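Local coordinates for lipoprotein, putative (Bacillus anthracis, PDB 4O4A) that is of unknown function but, as a putative lipoprotein, is probably held at the cell surface through a lipid anchor and may bind lipid, at residues D68-T73 / M158-E163; F121-V126 / H148-K153. All blocks are in the same frame, centred on the assembly; numbering follows the deposited sequence.

Interaction 1: residues D68-T73 / M158-E163; sequences DGTAVT and MQRIQE
D68 and R160 meet in a salt bridge that ties the turn leading into strand 70-72 to the final helix. OD2 of D68 lies 2.8 Å from NH1 of R160. The contact is made by one oxygen and one nitrogen, and the carboxylate and guanidinium planes stand 59° apart, so this is a single-point grip and not a flat two-pronged pairing. The arginine gets there by bending at chi3 (-44°), which swings its head from the helix toward the turn. The second oxygen of D68, OD1, accepts a weak hydrogen bond from the backbone N of T70, 3.1 Å long.

T70 adds a looser polar approach. Its OG1 lies at the edge of the guanidinium, near the plane, and 3.7 Å from NH1 of R160, so it borders the group without gripping it.

The apolar part lies further along the strand, where CG2 of V72 faces CD1 of I161 at 4.4 Å. I161 is extended at chi2 (176°), which carries CD1 out toward the valine.

Strand 70-72 is an outermost strand of its four-stranded sheet, hydrogen-bonded to strand 40-45 through I43 and V45. Helix 149-166 lies against it, with L157 touching T70 and Y165 touching V72, while the selenomethionine M158 touches R112 and E114 of strand 104-114, the other outermost strand.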
ATOM      1  N   ASP B  68      14.117 -20.592  -1.094  1.00 48.47           N
ATOM      2  CA  ASP B  68      13.735 -19.268  -1.600  1.00 48.53           C
ATOM      3  C   ASP B  68      13.347 -19.290  -3.082  1.00 46.77           C
ATOM      4  O   ASP B  68      13.184 -18.237  -3.692  1.00 46.53           O
ATOM      5  CB  ASP B  68      14.856 -18.239  -1.372  1.00 50.93           C
ATOM      6  CG  ASP B  68      16.074 -18.482  -2.253  1.00 54.47           C
ATOM      7  OD1 ASP B  68      16.186 -19.574  -2.863  1.00 53.33           O
ATOM      8  OD2 ASP B  68      16.933 -17.575  -2.333  1.00 57.56           O
ATOM      9  N   GLY B  69      13.224 -20.481  -3.669  1.00 45.85           N
ATOM     10  CA  GLY B  69      12.820 -20.598  -5.076  1.00 41.71           C
ATOM     11  C   GLY B  69      13.903 -20.252  -6.079  1.00 38.79           C
ATOM     12  O   GLY B  69      13.634 -19.875  -7.208  1.00 36.30           O
ATOM     13  N   THR B  70      15.137 -20.419  -5.654  1.00 39.81           N
ATOM     14  CA  THR B  70      16.305 -20.134  -6.455  1.00 40.53           C
ATOM     15  C   THR B  70      17.102 -21.387  -6.730  1.00 39.32           C
ATOM     16  O   THR B  70      17.169 -22.271  -5.883  1.00 42.53           O
ATOM     17  CB  THR B  70      17.196 -19.234  -5.616  1.00 45.55           C
ATOM     18  OG1 THR B  70      16.527 -17.988  -5.400  1.00 47.65           O
ATOM     19  CG2 THR B  70      18.525 -19.013  -6.253  1.00 51.90           C
ATOM     20  N   ALA B  71      17.726 -21.459  -7.900  1.00 38.05           N
ATOM     21  CA  ALA B  71      18.567 -22.599  -8.246  1.00 38.83           C
ATOM     22  C   ALA B  71      19.730 -22.093  -9.045  1.00 40.00           C
ATOM     23  O   ALA B  71      19.560 -21.380 -10.021  1.00 41.62           O
ATOM     24  CB  ALA B  71      17.801 -23.627  -9.035  1.00 38.06           C
ATOM     25  N   VAL B  72      20.921 -22.457  -8.604  1.00 43.12           N
ATOM     26  CA  VAL B  72      22.152 -22.014  -9.211  1.00 44.73           C
ATOM     27  C   VAL B  72      22.927 -23.229  -9.653  1.00 44.51           C
ATOM     28  O   VAL B  72      23.076 -24.154  -8.884  1.00 48.39           O
ATOM     29  CB  VAL B  72      22.965 -21.279  -8.149  1.00 47.41           C
ATOM     30  CG1 VAL B  72      24.338 -20.904  -8.663  1.00 51.07           C
ATOM     31  CG2 VAL B  72      22.213 -20.043  -7.681  1.00 47.77           C
ATOM     32  N   THR B  73      23.413 -23.246 -10.886  1.00 45.07           N
ATOM     33  CA  THR B  73      24.174 -24.399 -11.364  1.00 47.22           C
ATOM     34  C   THR B  73      25.297 -24.017 -12.293  1.00 50.87           C
ATOM     35  O   THR B  73      25.262 -22.971 -12.944  1.00 51.97           O
ATOM     36  CB  THR B  73      23.292 -25.419 -12.120  1.00 47.35           C
ATOM     37  OG1 THR B  73      24.085 -26.551 -12.524  1.00 45.66           O
ATOM     38  CG2 THR B  73      22.662 -24.778 -13.351  1.00 48.07           C
HETATM   39  N   MSE B 158      21.601 -12.247  -8.259  1.00 53.16           N
HETATM   40  CA  MSE B 158      22.846 -11.978  -8.971  1.00 58.49           C
HETATM   41  C   MSE B 158      23.891 -11.481  -8.019  1.00 62.08           C
HETATM   42  O   MSE B 158      25.062 -11.846  -8.129  1.00 67.89           O
HETATM   43  CB  MSE B 158      22.609 -10.983 -10.078  1.00 60.55           C
HETATM   44  CG  MSE B 158      21.874 -11.673 -11.214  1.00 64.07           C
HETATM   45 SE   MSE B 158      22.809 -13.202 -12.032  1.00 73.94          SE
HETATM   46  CE  MSE B 158      24.512 -12.282 -12.331  1.00 75.80           C
ATOM     47  N   GLN B 159      23.479 -10.664  -7.064  1.00 64.13           N
ATOM     48  CA  GLN B 159      24.402 -10.156  -6.088  1.00 73.51           C
ATOM     49  C   GLN B 159      24.917 -11.302  -5.226  1.00 70.93           C
ATOM     50  O   GLN B 159      26.117 -11.379  -4.980  1.00 75.42           O
ATOM     51  CB  GLN B 159      23.744  -9.085  -5.230  1.00 82.78           C
ATOM     52  CG  GLN B 159      24.684  -8.443  -4.232  1.00 91.49           C
ATOM     53  CD  GLN B 159      24.066  -7.233  -3.608  1.00103.03           C
ATOM     54  OE1 GLN B 159      24.661  -6.141  -3.579  1.00130.49           O
ATOM     55  NE2 GLN B 159      22.843  -7.393  -3.150  1.00 99.10           N
ATOM     56  N   ARG B 160      24.019 -12.170  -4.753  1.00 64.93           N
ATOM     57  CA  ARG B 160      24.438 -13.317  -3.937  1.00 68.15           C
ATOM     58  C   ARG B 160      25.415 -14.172  -4.711  1.00 66.16           C
ATOM     59  O   ARG B 160      26.364 -14.697  -4.137  1.00 65.82           O
ATOM     60  CB  ARG B 160      23.277 -14.192  -3.390  1.00 71.98           C
ATOM     61  CG  ARG B 160      22.551 -13.573  -2.202  1.00 81.70           C
ATOM     62  CD  ARG B 160      21.656 -14.568  -1.429  1.00 91.24           C
ATOM     63  NE  ARG B 160      20.829 -15.467  -2.264  1.00 95.34           N
ATOM     64  CZ  ARG B 160      19.662 -15.134  -2.829  1.00 94.04           C
ATOM     65  NH1 ARG B 160      18.990 -16.036  -3.542  1.00 88.60           N
ATOM     66  NH2 ARG B 160      19.163 -13.900  -2.699  1.00 93.35           N
ATOM     67  N   ILE B 161      25.185 -14.303  -6.015  1.00 63.90           N
ATOM     68  CA  ILE B 161      26.070 -15.080  -6.878  1.00 67.49           C
ATOM     69  C   ILE B 161      27.454 -14.450  -6.968  1.00 72.28           C
ATOM     70  O   ILE B 161      28.458 -15.099  -6.691  1.00 77.23           O
ATOM     71  CB  ILE B 161      25.484 -15.236  -8.296  1.00 67.29           C
ATOM     72  CG1 ILE B 161      24.307 -16.217  -8.265  1.00 65.95           C
ATOM     73  CG2 ILE B 161      26.541 -15.762  -9.258  1.00 72.28           C
ATOM     74  CD1 ILE B 161      23.586 -16.366  -9.585  1.00 64.49           C
ATOM     75  N   GLN B 162      27.504 -13.185  -7.356  1.00 76.08           N
ATOM     76  CA  GLN B 162      28.772 -12.483  -7.471  1.00 81.78           C
ATOM     77  C   GLN B 162      29.567 -12.517  -6.162  1.00 83.75           C
ATOM     78  O   GLN B 162      30.769 -12.776  -6.160  1.00 83.90           O
ATOM     79  CB  GLN B 162      28.522 -11.065  -7.995  1.00 86.29           C
ATOM     80  CG  GLN B 162      28.254 -11.040  -9.503  1.00 91.43           C
ATOM     81  CD  GLN B 162      29.489 -10.737 -10.348  1.00106.40           C
ATOM     82  OE1 GLN B 162      30.374  -9.983  -9.937  1.00115.29           O
ATOM     83  NE2 GLN B 162      29.522 -11.273 -11.559  1.00108.92           N
ATOM     84  N   GLU B 163      28.876 -12.325  -5.054  1.00 86.93           N
ATOM     85  CA  GLU B 163      29.486 -12.300  -3.741  1.00101.04           C
ATOM     86  C   GLU B 163      29.980 -13.689  -3.281  1.00104.38           C
ATOM     87  O   GLU B 163      31.155 -13.855  -3.007  1.00111.56           O
ATOM     88  CB  GLU B 163      28.466 -11.598  -2.818  1.00105.88           C
ATOM     89  CG  GLU B 163      28.695 -11.437  -1.314  1.00113.99           C
ATOM     90  CD  GLU B 163      27.651 -10.512  -0.666  1.00116.43           C
ATOM     91  OE1 GLU B 163      26.786  -9.966  -1.385  1.00106.76           O
ATOM     92  OE2 GLU B 163      27.693 -10.316   0.571  1.00127.43           O
TER

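Interaction 2: residues F121-V126 / H148-K153; sequences FANLEV and HPAEKK
N123 lies against the first turn of helix 149-166, where OD1 of N123 is 4.4 Å from CB of A150, a loose contact of the amide oxygen; the nitrogen end, ND2, is hydrogen-bonded to S108 on the neighbouring strand.

The second point of contact runs through water. E125 is stretched to full length, with chi1 at -175° and chi2 at 180°, and this brings its carboxylate up to the edge of the H148 ring. OE1 of E125 and NE2 of H148 remain 4.5 Å apart, and a water bridges them: it donates to OE1 of E125 at 2.6 Å and is hydrogen-bonded to NE2 of H148 at 3.2 Å. The carboxylate also forms a salt bridge to R140 through OE2.

H148 is the N-cap of the helix. Its ND1 accepts from the backbone N of A150 at 3.2 Å, a nearly straight bond close to the ring plane. With the cap on one ring nitrogen and the water on the other, the imidazole is fixed in rotation, while CD of P149 lies above one face, offset toward the rim.

Strand 117-126 runs between strands 40-45 and 104-114, and the helix begins against this sheet, with H148 and P149 touching D41 and K153 touching I43 of strand 40-45. At P149 and K152 the helix also packs on Q95 and G94 of the second subunit.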
ATOM      1  N   PHE B 121      19.655 -17.577 -17.893  1.00 41.79           N
ATOM      2  CA  PHE B 121      18.701 -17.780 -16.798  1.00 40.49           C
ATOM      3  C   PHE B 121      17.300 -18.079 -17.283  1.00 40.06           C
ATOM      4  O   PHE B 121      16.962 -17.873 -18.457  1.00 40.88           O
ATOM      5  CB  PHE B 121      18.636 -16.544 -15.926  1.00 41.74           C
ATOM      6  CG  PHE B 121      18.185 -15.315 -16.664  1.00 44.30           C
ATOM      7  CD1 PHE B 121      16.847 -15.075 -16.870  1.00 43.28           C
ATOM      8  CD2 PHE B 121      19.107 -14.400 -17.153  1.00 47.70           C
ATOM      9  CE1 PHE B 121      16.431 -13.950 -17.551  1.00 46.00           C
ATOM     10  CE2 PHE B 121      18.696 -13.274 -17.836  1.00 48.85           C
ATOM     11  CZ  PHE B 121      17.355 -13.053 -18.037  1.00 47.59           C
ATOM     12  N   ALA B 122      16.478 -18.547 -16.350  1.00 37.63           N
ATOM     13  CA  ALA B 122      15.106 -18.851 -16.638  1.00 35.68           C
ATOM     14  C   ALA B 122      14.228 -18.372 -15.507  1.00 36.56           C
ATOM     15  O   ALA B 122      14.557 -18.536 -14.329  1.00 36.96           O
ATOM     16  CB  ALA B 122      14.931 -20.343 -16.841  1.00 36.21           C
ATOM     17  N   ASN B 123      13.097 -17.788 -15.882  1.00 37.69           N
ATOM     18  CA  ASN B 123      12.115 -17.304 -14.937  1.00 37.94           C
ATOM     19  C   ASN B 123      10.859 -18.113 -15.040  1.00 38.59           C
ATOM     20  O   ASN B 123      10.248 -18.201 -16.109  1.00 44.71           O
ATOM     21  CB  ASN B 123      11.787 -15.850 -15.213  1.00 40.56           C
ATOM     22  CG  ASN B 123      12.836 -14.917 -14.707  1.00 45.48           C
ATOM     23  OD1 ASN B 123      13.081 -14.867 -13.514  1.00 48.75           O
ATOM     24  ND2 ASN B 123      13.436 -14.132 -15.605  1.00 50.25           N
ATOM     25  N   LEU B 124      10.487 -18.741 -13.939  1.00 40.00           N
ATOM     26  CA  LEU B 124       9.269 -19.504 -13.879  1.00 40.83           C
ATOM     27  C   LEU B 124       8.520 -19.058 -12.661  1.00 38.42           C
ATOM     28  O   LEU B 124       9.037 -18.342 -11.824  1.00 34.13           O
ATOM     29  CB  LEU B 124       9.523 -20.995 -13.744  1.00 41.79           C
ATOM     30  CG  LEU B 124      10.237 -21.707 -14.877  1.00 47.39           C
ATOM     31  CD1 LEU B 124      11.721 -21.641 -14.596  1.00 51.95           C
ATOM     32  CD2 LEU B 124       9.800 -23.162 -14.955  1.00 48.85           C
ATOM     33  N   GLU B 125       7.296 -19.530 -12.552  1.00 35.70           N
ATOM     34  CA  GLU B 125       6.461 -19.173 -11.452  1.00 35.77           C
ATOM     35  C   GLU B 125       5.608 -20.370 -11.139  1.00 35.84           C
ATOM     36  O   GLU B 125       5.131 -21.065 -12.043  1.00 37.60           O
ATOM     37  CB  GLU B 125       5.617 -17.980 -11.855  1.00 36.18           C
ATOM     38  CG  GLU B 125       4.765 -17.411 -10.756  1.00 39.19           C
ATOM     39  CD  GLU B 125       3.941 -16.221 -11.203  1.00 43.20           C
ATOM     40  OE1 GLU B 125       4.229 -15.632 -12.265  1.00 44.34           O
ATOM     41  OE2 GLU B 125       2.987 -15.875 -10.477  1.00 47.50           O
ATOM     42  N   VAL B 126       5.398 -20.613  -9.857  1.00 35.98           N
ATOM     43  CA  VAL B 126       4.594 -21.747  -9.437  1.00 35.49           C
ATOM     44  C   VAL B 126       3.490 -21.273  -8.532  1.00 39.21           C
ATOM     45  O   VAL B 126       3.623 -20.238  -7.848  1.00 39.98           O
ATOM     46  CB  VAL B 126       5.451 -22.783  -8.685  1.00 33.80           C
ATOM     47  CG1 VAL B 126       6.051 -22.191  -7.411  1.00 34.84           C
ATOM     48  CG2 VAL B 126       4.646 -24.016  -8.345  1.00 32.88           C
ATOM     49  N   HIS B 148       7.911  -6.056 -11.750  1.00 46.96           N
ATOM     50  CA  HIS B 148       7.486  -7.386 -11.359  1.00 43.77           C
ATOM     51  C   HIS B 148       8.411  -7.865 -10.229  1.00 44.96           C
ATOM     52  O   HIS B 148       9.629  -7.674 -10.306  1.00 44.08           O
ATOM     53  CB  HIS B 148       7.545  -8.328 -12.544  1.00 42.99           C
ATOM     54  CG  HIS B 148       6.849  -9.625 -12.310  1.00 44.22           C
ATOM     55  ND1 HIS B 148       7.412 -10.656 -11.592  1.00 42.24           N
ATOM     56  CD2 HIS B 148       5.636 -10.068 -12.718  1.00 48.82           C
ATOM     57  CE1 HIS B 148       6.575 -11.675 -11.557  1.00 45.93           C
ATOM     58  NE2 HIS B 148       5.493 -11.349 -12.242  1.00 48.55           N
ATOM     59  N   PRO B 149       7.844  -8.496  -9.178  1.00 44.76           N
ATOM     60  CA  PRO B 149       8.628  -8.981  -8.032  1.00 43.80           C
ATOM     61  C   PRO B 149       9.844  -9.828  -8.380  1.00 43.95           C
ATOM     62  O   PRO B 149      10.796  -9.888  -7.607  1.00 50.16           O
ATOM     63  CB  PRO B 149       7.618  -9.808  -7.258  1.00 44.39           C
ATOM     64  CG  PRO B 149       6.317  -9.146  -7.543  1.00 45.06           C
ATOM     65  CD  PRO B 149       6.402  -8.718  -8.976  1.00 43.89           C
ATOM     66  N   ALA B 150       9.811 -10.470  -9.536  1.00 46.54           N
ATOM     67  CA  ALA B 150      10.917 -11.310 -10.007  1.00 48.54           C
ATOM     68  C   ALA B 150      12.152 -10.502 -10.359  1.00 47.50           C
ATOM     69  O   ALA B 150      13.266 -11.040 -10.344  1.00 49.13           O
ATOM     70  CB  ALA B 150      10.479 -12.128 -11.212  1.00 49.80           C
ATOM     71  N   GLU B 151      11.949  -9.228 -10.698  1.00 50.08           N
ATOM     72  CA  GLU B 151      13.058  -8.338 -11.014  1.00 54.36           C
ATOM     73  C   GLU B 151      13.916  -8.160  -9.796  1.00 50.55           C
ATOM     74  O   GLU B 151      15.144  -8.211  -9.895  1.00 51.02           O
ATOM     75  CB  GLU B 151      12.574  -6.960 -11.487  1.00 59.73           C
ATOM     76  CG  GLU B 151      11.900  -6.981 -12.846  1.00 67.43           C
ATOM     77  CD  GLU B 151      12.849  -7.349 -13.979  1.00 81.04           C
ATOM     78  OE1 GLU B 151      14.090  -7.255 -13.810  1.00 91.70           O
ATOM     79  OE2 GLU B 151      12.353  -7.728 -15.059  1.00 97.71           O
ATOM     80  N   LYS B 152      13.281  -7.981  -8.641  1.00 48.55           N
ATOM     81  CA  LYS B 152      14.033  -7.807  -7.426  1.00 52.12           C
ATOM     82  C   LYS B 152      14.684  -9.118  -7.022  1.00 50.47           C
ATOM     83  O   LYS B 152      15.845  -9.140  -6.628  1.00 51.66           O
ATOM     84  CB  LYS B 152      13.163  -7.305  -6.276  1.00 54.54           C
ATOM     85  CG  LYS B 152      14.010  -6.959  -5.056  1.00 60.19           C
ATOM     86  CD  LYS B 152      13.186  -6.526  -3.858  1.00 63.95           C
ATOM     87  CE  LYS B 152      14.064  -5.889  -2.796  1.00 69.53           C
ATOM     88  NZ  LYS B 152      15.220  -6.726  -2.409  1.00 68.71           N
ATOM     89  N   LYS B 153      13.928 -10.208  -7.092  1.00 48.03           N
ATOM     90  CA  LYS B 153      14.469 -11.513  -6.729  1.00 46.83           C
ATOM     91  C   LYS B 153      15.744 -11.788  -7.523  1.00 44.21           C
ATOM     92  O   LYS B 153      16.725 -12.281  -6.970  1.00 42.45           O
ATOM     93  CB  LYS B 153      13.435 -12.618  -6.954  1.00 46.83           C
ATOM     94  CG  LYS B 153      13.959 -14.018  -6.654  1.00 49.61           C
ATOM     95  CD  LYS B 153      12.924 -15.125  -6.880  1.00 52.27           C
ATOM     96  CE  LYS B 153      12.087 -15.449  -5.655  1.00 54.81           C
ATOM     97  NZ  LYS B 153      12.924 -16.100  -4.623  1.00 57.93           N
TER
HETATM   98  O   HOH W   1       3.001 -13.395 -12.189  1.00 34.68           O

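In the fold
Interactions 1 and 2 are two footings of one helix, 149-166, on one four-stranded sheet, with centres about 12 Å apart. Interaction 2 sets the capped start of the helix over strand 117-126 in the interior of the sheet; about three turns later, interaction 1 rests it on the outermost strand, 70-72, so the helix runs obliquely across the sheet. K153 reaches from the helical segment of interaction 2 toward the D68 turn, where its NZ lies close to the backbone O of D68, at a modelled distance too short to be trusted in detail. Two basic side chains of one helix, K153 and R160, thus lie near that turn.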